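Ribonucleoside-diphosphate reductase subunit beta (Streptococcus sanguinis, PDB 4N83) probably provides the metal-dependent radical subunit of a class Ib ribonucleotide reductase, which makes deoxyribonucleotides for DNA synthesis, and carries two manganese ions here. Local coordinates at residues A[102-107]-A[185-190]; A[57-62]-A[166-171]. All coordinates share one frame; numbering follows the deposited sequence.

Interaction 1. Residues A[102-107]-A[185-190]; sequences KSYSSI and KLIIRD
Ile187 rests its CD1 methyl against two side chains of the helix segment 102-107, overlapping Ser103 and the phenol end of Tyr104. CD1 lies 3.6 Å from Ser103 OG. The same methyl of Ile187 is 4.2 Å from Tyr104 OH, with the phenol carbon CZ scarcely farther off. The isoleucine meets the ring at a slant. With CG1 anti to its own carbonyl carbon (chi1 -69°) and the chain then extended, the methyl is carried across the gap between the helices, where Ser103 and Ile187 have their CA atoms 9.1 Å apart. No hydrogen bond links the segments: Ser103 OG turns back to His100 O within its own helix, and Tyr104 OH is bonded to the metal ligand Asp66. Both helices belong to the ferritin-like bundle of the reductase small chain, and Tyr104 is the predicted active-site residue, consistent with the equivalent tyrosine carrying the radical in related small chains. Ile187 thus sets a hydrocarbon group beside the phenol oxygen, close to the manganese site. Asp190, nearly one turn further along, has OD2 hydrogen-bonded to NE2 of the manganese ligand His100 and to NE1 of Trp30.

Interaction 2. Residues A[57-62]-A[166-171]; sequences KVFGGL and FTPLYY
Within the helical bundle that houses the dimanganese site, the long helix 49-78 packs against the short helix 162-173 through two side chains from each. Val58 CG2 approaches Thr167 OG1 at 3.8 Å, and the CA atoms of this pair, 7.8 Å apart, are the nearest between the segments. The valine methyl touches the threonine oxygen without a polar bond; that oxygen is hydrogen-bonded to Tyr240 OH, so a buried hydroxyl keeps a partner while lying against hydrocarbon. Thr167 has OG1 anti to its carbonyl carbon (chi1 -53°), which places the hydroxyl on the side facing Val58.

One residue further along each segment, the ring of Phe59 meets the ring of Pro168. Phe59 CE1 is 4.1 Å from Pro168 CG, and Phe59 CZ is 4.2 Å from Pro168 CB, so one end of the benzene ring rides along two carbons of the pyrrolidine. The two side chains run past one another in opposite senses. All four residues are buried, and the contact between the segments is made by van der Waals packing, without a hydrogen bond across it. Pro168 also falls where helix 162-173 is kinked: its nitrogen, having no hydrogen to give, cannot bond to the preceding turn, and the nitrogen of Thr167 makes no such bond either. Ile184 of helix 178-206 touches both Phe59 and Pro168, bringing a third helix to the junction. This is largely apolar packing between helices in the interior of the ferritin-like bundle of the ribonucleotide reductase small chain.

How the interactions relate
Interactions 1 and 2 are neighbouring buried contacts, their centres 11 Å apart, and they touch chiefly round Tyr104. Its OH is 3.6 Å from Leu62 CB and its CD1 is 3.9 Å from Phe59 CB, so helix 49-78 packs against the predicted active-site tyrosine that Ile187 approaches in interaction 1. Ile107 CG2, 4.1 Å from Phe59 CE2, continues this seam. A second bridge joins Ile188 CD1 to Leu169 CD2 at 4.3 Å. Interaction 1 lies nearer the metals: Ile187 is about 5 Å from a manganese ion, side chain to ion, against about 12 Å for Phe59. Along the chain the segments of the two contacts alternate.

Interaction 1. Residues A[102-107]-A[185-190]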
loop_
_atom_site.group_PDB
_atom_site.type_symbol
_atom_site.label_atom_id
_atom_site.label_comp_id
_atom_site.label_asym_id
_atom_site.label_seq_id
_atom_site.Cartn_x
_atom_site.Cartn_y
_atom_site.Cartn_z
ATOM N N LYS A 102 1.571 11.385 -6.373
ATOM C CA LYS A 102 2.646 11.455 -7.366
ATOM C C LYS A 102 2.148 11.949 -8.725
ATOM O O LYS A 102 2.807 12.769 -9.365
ATOM C CB LYS A 102 3.333 10.092 -7.530
ATOM C CG LYS A 102 4.383 10.062 -8.635
ATOM C CD LYS A 102 5.154 8.755 -8.661
ATOM C CE LYS A 102 5.936 8.602 -9.958
ATOM N NZ LYS A 102 6.912 9.705 -10.173
ATOM N N SER A 103 0.990 11.451 -9.157
ATOM C CA SER A 103 0.444 11.764 -10.484
ATOM C C SER A 103 0.422 13.264 -10.806
ATOM O O SER A 103 0.614 13.654 -11.960
ATOM C CB SER A 103 -0.962 11.176 -10.637
ATOM O OG SER A 103 -1.819 11.613 -9.598
ATOM N N TYR A 104 0.193 14.094 -9.790
ATOM C CA TYR A 104 0.204 15.549 -9.961
ATOM C C TYR A 104 1.581 16.062 -10.386
ATOM O O TYR A 104 1.677 16.969 -11.213
ATOM C CB TYR A 104 -0.217 16.256 -8.671
ATOM C CG TYR A 104 -1.586 15.868 -8.160
ATOM C CD1 TYR A 104 -2.725 16.089 -8.927
ATOM C CD2 TYR A 104 -1.743 15.294 -6.903
ATOM C CE1 TYR A 104 -3.982 15.740 -8.459
ATOM C CE2 TYR A 104 -2.993 14.944 -6.425
ATOM C CZ TYR A 104 -4.112 15.167 -7.205
ATOM O OH TYR A 104 -5.359 14.819 -6.734
ATOM N N SER A 105 2.637 15.483 -9.813
ATOM C CA SER A 105 4.012 15.874 -10.141
ATOM C C SER A 105 4.357 15.612 -11.612
ATOM O O SER A 105 5.123 16.367 -12.215
ATOM C CB SER A 105 5.014 15.149 -9.233
ATOM O OG SER A 105 4.736 15.387 -7.863
ATOM N N SER A 106 3.788 14.546 -12.177
ATOM C CA SER A 106 3.967 14.222 -13.597
ATOM C C SER A 106 3.259 15.227 -14.505
ATOM O O SER A 106 3.733 15.514 -15.605
ATOM C CB SER A 106 3.451 12.814 -13.894
ATOM O OG SER A 106 4.140 11.853 -13.119
ATOM N N ILE A 107 2.124 15.749 -14.043
ATOM C CA ILE A 107 1.396 16.792 -14.767
ATOM C C ILE A 107 2.220 18.074 -14.798
ATOM O O ILE A 107 2.350 18.709 -15.844
ATOM C CB ILE A 107 0.021 17.090 -14.122
ATOM C CG1 ILE A 107 -0.902 15.871 -14.237
ATOM C CG2 ILE A 107 -0.632 18.305 -14.774
ATOM C CD1 ILE A 107 -2.119 15.937 -13.339
ATOM N N LYS A 185 -9.388 11.520 -14.064
ATOM C CA LYS A 185 -10.516 10.604 -14.252
ATOM C C LYS A 185 -10.286 9.291 -13.500
ATOM O O LYS A 185 -11.196 8.770 -12.851
ATOM C CB LYS A 185 -10.706 10.313 -15.746
ATOM C CG LYS A 185 -12.050 9.710 -16.121
ATOM C CD LYS A 185 -13.019 10.764 -16.633
ATOM C CE LYS A 185 -14.292 10.128 -17.168
ATOM N NZ LYS A 185 -15.209 9.686 -16.082
ATOM N N LEU A 186 -9.065 8.766 -13.596
ATOM C CA LEU A 186 -8.682 7.532 -12.907
ATOM C C LEU A 186 -8.687 7.691 -11.385
ATOM O O LEU A 186 -9.052 6.759 -10.665
ATOM C CB LEU A 186 -7.296 7.070 -13.374
ATOM C CG LEU A 186 -7.198 6.587 -14.825
ATOM C CD1 LEU A 186 -5.761 6.649 -15.319
ATOM C CD2 LEU A 186 -7.758 5.180 -14.971
ATOM N N ILE A 187 -8.281 8.865 -10.902
ATOM C CA ILE A 187 -8.265 9.158 -9.463
ATOM C C ILE A 187 -9.680 9.129 -8.885
ATOM O O ILE A 187 -9.902 8.588 -7.802
ATOM C CB ILE A 187 -7.598 10.522 -9.164
ATOM C CG1 ILE A 187 -6.095 10.451 -9.461
ATOM C CG2 ILE A 187 -7.821 10.933 -7.710
ATOM C CD1 ILE A 187 -5.420 11.798 -9.607
ATOM N N ILE A 188 -10.629 9.708 -9.619
ATOM C CA ILE A 188 -12.036 9.720 -9.212
ATOM C C ILE A 188 -12.622 8.301 -9.207
ATOM O O ILE A 188 -13.450 7.974 -8.355
ATOM C CB ILE A 188 -12.882 10.640 -10.127
ATOM C CG1 ILE A 188 -12.416 12.097 -9.999
ATOM C CG2 ILE A 188 -14.366 10.539 -9.783
ATOM C CD1 ILE A 188 -12.780 12.965 -11.186
ATOM N N ARG A 189 -12.190 7.468 -10.153
ATOM C CA ARG A 189 -12.629 6.072 -10.208
ATOM C C ARG A 189 -12.213 5.307 -8.951
ATOM O O ARG A 189 -12.987 4.506 -8.425
ATOM C CB ARG A 189 -12.070 5.370 -11.451
ATOM C CG ARG A 189 -12.687 4.003 -11.718
ATOM C CD ARG A 189 -12.081 3.336 -12.942
ATOM N NE ARG A 189 -10.714 2.870 -12.711
ATOM C CZ ARG A 189 -9.943 2.291 -13.632
ATOM N NH1 ARG A 189 -10.393 2.094 -14.867
ATOM N NH2 ARG A 189 -8.711 1.905 -13.318
ATOM N N ASP A 190 -10.992 5.554 -8.479
ATOM C CA ASP A 190 -10.498 4.935 -7.246
ATOM C C ASP A 190 -11.200 5.495 -6.014
ATOM O O ASP A 190 -11.611 4.737 -5.135
ATOM C CB ASP A 190 -8.982 5.128 -7.097
ATOM C CG ASP A 190 -8.177 4.209 -7.998
ATOM O OD1 ASP A 190 -8.651 3.096 -8.318
ATOM O OD2 ASP A 190 -7.054 4.600 -8.379
#

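Interaction 2. Residues A[57-62]-A[166-171]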
loop_
_atom_site.group_PDB
_atom_site.type_symbol
_atom_site.label_atom_id
_atom_site.label_comp_id
_atom_site.label_asym_id
_atom_site.label_seq_id
_atom_site.Cartn_x
_atom_site.Cartn_y
_atom_site.Cartn_z
ATOM N N LYS A 57 -2.730 25.813 -9.119
ATOM C CA LYS A 57 -3.264 26.013 -7.770
ATOM C C LYS A 57 -4.273 24.929 -7.382
ATOM O O LYS A 57 -4.405 24.588 -6.204
ATOM C CB LYS A 57 -3.924 27.391 -7.655
ATOM C CG LYS A 57 -2.945 28.555 -7.666
ATOM C CD LYS A 57 -3.663 29.880 -7.461
ATOM C CE LYS A 57 -2.686 31.005 -7.160
ATOM N NZ LYS A 57 -3.385 32.304 -6.965
ATOM N N VAL A 58 -4.980 24.400 -8.377
ATOM C CA VAL A 58 -5.973 23.350 -8.162
ATOM C C VAL A 58 -5.302 22.016 -7.845
ATOM O O VAL A 58 -5.558 21.429 -6.795
ATOM C CB VAL A 58 -6.909 23.210 -9.388
ATOM C CG1 VAL A 58 -7.576 21.841 -9.437
ATOM C CG2 VAL A 58 -7.960 24.311 -9.371
ATOM N N PHE A 59 -4.449 21.544 -8.753
ATOM C CA PHE A 59 -3.770 20.260 -8.567
ATOM C C PHE A 59 -2.858 20.290 -7.344
ATOM O O PHE A 59 -2.852 19.350 -6.550
ATOM C CB PHE A 59 -2.955 19.870 -9.808
ATOM C CG PHE A 59 -3.789 19.598 -11.035
ATOM C CD1 PHE A 59 -4.956 18.841 -10.960
ATOM C CD2 PHE A 59 -3.390 20.076 -12.276
ATOM C CE1 PHE A 59 -5.713 18.590 -12.092
ATOM C CE2 PHE A 59 -4.141 19.823 -13.412
ATOM C CZ PHE A 59 -5.306 19.080 -13.320
ATOM N N GLY A 60 -2.100 21.373 -7.197
ATOM C CA GLY A 60 -1.216 21.554 -6.049
ATOM C C GLY A 60 -1.947 21.525 -4.717
ATOM O O GLY A 60 -1.426 21.004 -3.731
ATOM N N GLY A 61 -3.151 22.093 -4.687
ATOM C CA GLY A 61 -3.987 22.078 -3.487
ATOM C C GLY A 61 -4.483 20.684 -3.146
ATOM O O GLY A 61 -4.543 20.310 -1.974
ATOM N N LEU A 62 -4.840 19.921 -4.177
ATOM C CA LEU A 62 -5.259 18.530 -4.011
ATOM C C LEU A 62 -4.071 17.633 -3.661
ATOM O O LEU A 62 -4.221 16.666 -2.913
ATOM C CB LEU A 62 -5.934 18.019 -5.285
ATOM C CG LEU A 62 -7.210 18.741 -5.730
ATOM C CD1 LEU A 62 -7.568 18.334 -7.152
ATOM C CD2 LEU A 62 -8.364 18.464 -4.777
ATOM N N PHE A 166 -13.487 20.022 -10.552
ATOM C CA PHE A 166 -14.348 20.814 -11.442
ATOM C C PHE A 166 -13.610 21.371 -12.668
ATOM O O PHE A 166 -14.176 21.427 -13.762
ATOM C CB PHE A 166 -14.995 21.966 -10.657
ATOM C CG PHE A 166 -16.010 22.754 -11.446
ATOM C CD1 PHE A 166 -17.358 22.419 -11.403
ATOM C CD2 PHE A 166 -15.620 23.840 -12.223
ATOM C CE1 PHE A 166 -18.294 23.145 -12.121
ATOM C CE2 PHE A 166 -16.552 24.567 -12.946
ATOM C CZ PHE A 166 -17.890 24.219 -12.895
ATOM N N THR A 167 -12.357 21.781 -12.480
ATOM C CA THR A 167 -11.570 22.404 -13.552
ATOM C C THR A 167 -11.173 21.429 -14.679
ATOM O O THR A 167 -11.498 21.683 -15.839
ATOM C CB THR A 167 -10.323 23.127 -12.991
ATOM O OG1 THR A 167 -10.723 24.030 -11.953
ATOM C CG2 THR A 167 -9.606 23.911 -14.085
ATOM N N PRO A 168 -10.471 20.321 -14.355
ATOM C CA PRO A 168 -10.099 19.382 -15.423
ATOM C C PRO A 168 -11.291 18.677 -16.078
ATOM O O PRO A 168 -11.222 18.330 -17.257
ATOM C CB PRO A 168 -9.203 18.365 -14.705
ATOM C CG PRO A 168 -9.610 18.445 -13.276
ATOM C CD PRO A 168 -9.938 19.888 -13.051
ATOM N N LEU A 169 -12.363 18.465 -15.315
ATOM C CA LEU A 169 -13.608 17.912 -15.859
ATOM C C LEU A 169 -14.290 18.896 -16.816
ATOM O O LEU A 169 -14.938 18.480 -17.779
ATOM C CB LEU A 169 -14.575 17.533 -14.730
ATOM C CG LEU A 169 -14.184 16.346 -13.841
ATOM C CD1 LEU A 169 -15.090 16.275 -12.620
ATOM C CD2 LEU A 169 -14.229 15.038 -14.616
ATOM N N TYR A 170 -14.148 20.191 -16.539
ATOM C CA TYR A 170 -14.678 21.243 -17.412
ATOM C C TYR A 170 -13.994 21.218 -18.779
ATOM O O TYR A 170 -14.662 21.286 -19.812
ATOM C CB TYR A 170 -14.514 22.622 -16.753
ATOM C CG TYR A 170 -14.720 23.801 -17.683
ATOM C CD1 TYR A 170 -15.993 24.315 -17.920
ATOM C CD2 TYR A 170 -13.639 24.412 -18.316
ATOM C CE1 TYR A 170 -16.182 25.396 -18.767
ATOM C CE2 TYR A 170 -13.819 25.491 -19.165
ATOM C CZ TYR A 170 -15.091 25.979 -19.386
ATOM O OH TYR A 170 -15.270 27.052 -20.228
ATOM N N TYR A 171 -12.667 21.115 -18.776
ATOM C CA TYR A 171 -11.892 21.082 -20.018
ATOM C C TYR A 171 -12.108 19.789 -20.806
ATOM O O TYR A 171 -12.139 19.815 -22.038
ATOM C CB TYR A 171 -10.400 21.288 -19.734
ATOM C CG TYR A 171 -10.055 22.702 -19.318
ATOM C CD1 TYR A 171 -10.176 23.760 -20.215
ATOM C CD2 TYR A 171 -9.605 22.985 -18.030
ATOM C CE1 TYR A 171 -9.863 25.058 -19.843
ATOM C CE2 TYR A 171 -9.290 24.280 -17.649
ATOM C CZ TYR A 171 -9.420 25.313 -18.559
ATOM O OH TYR A 171 -9.108 26.602 -18.187
#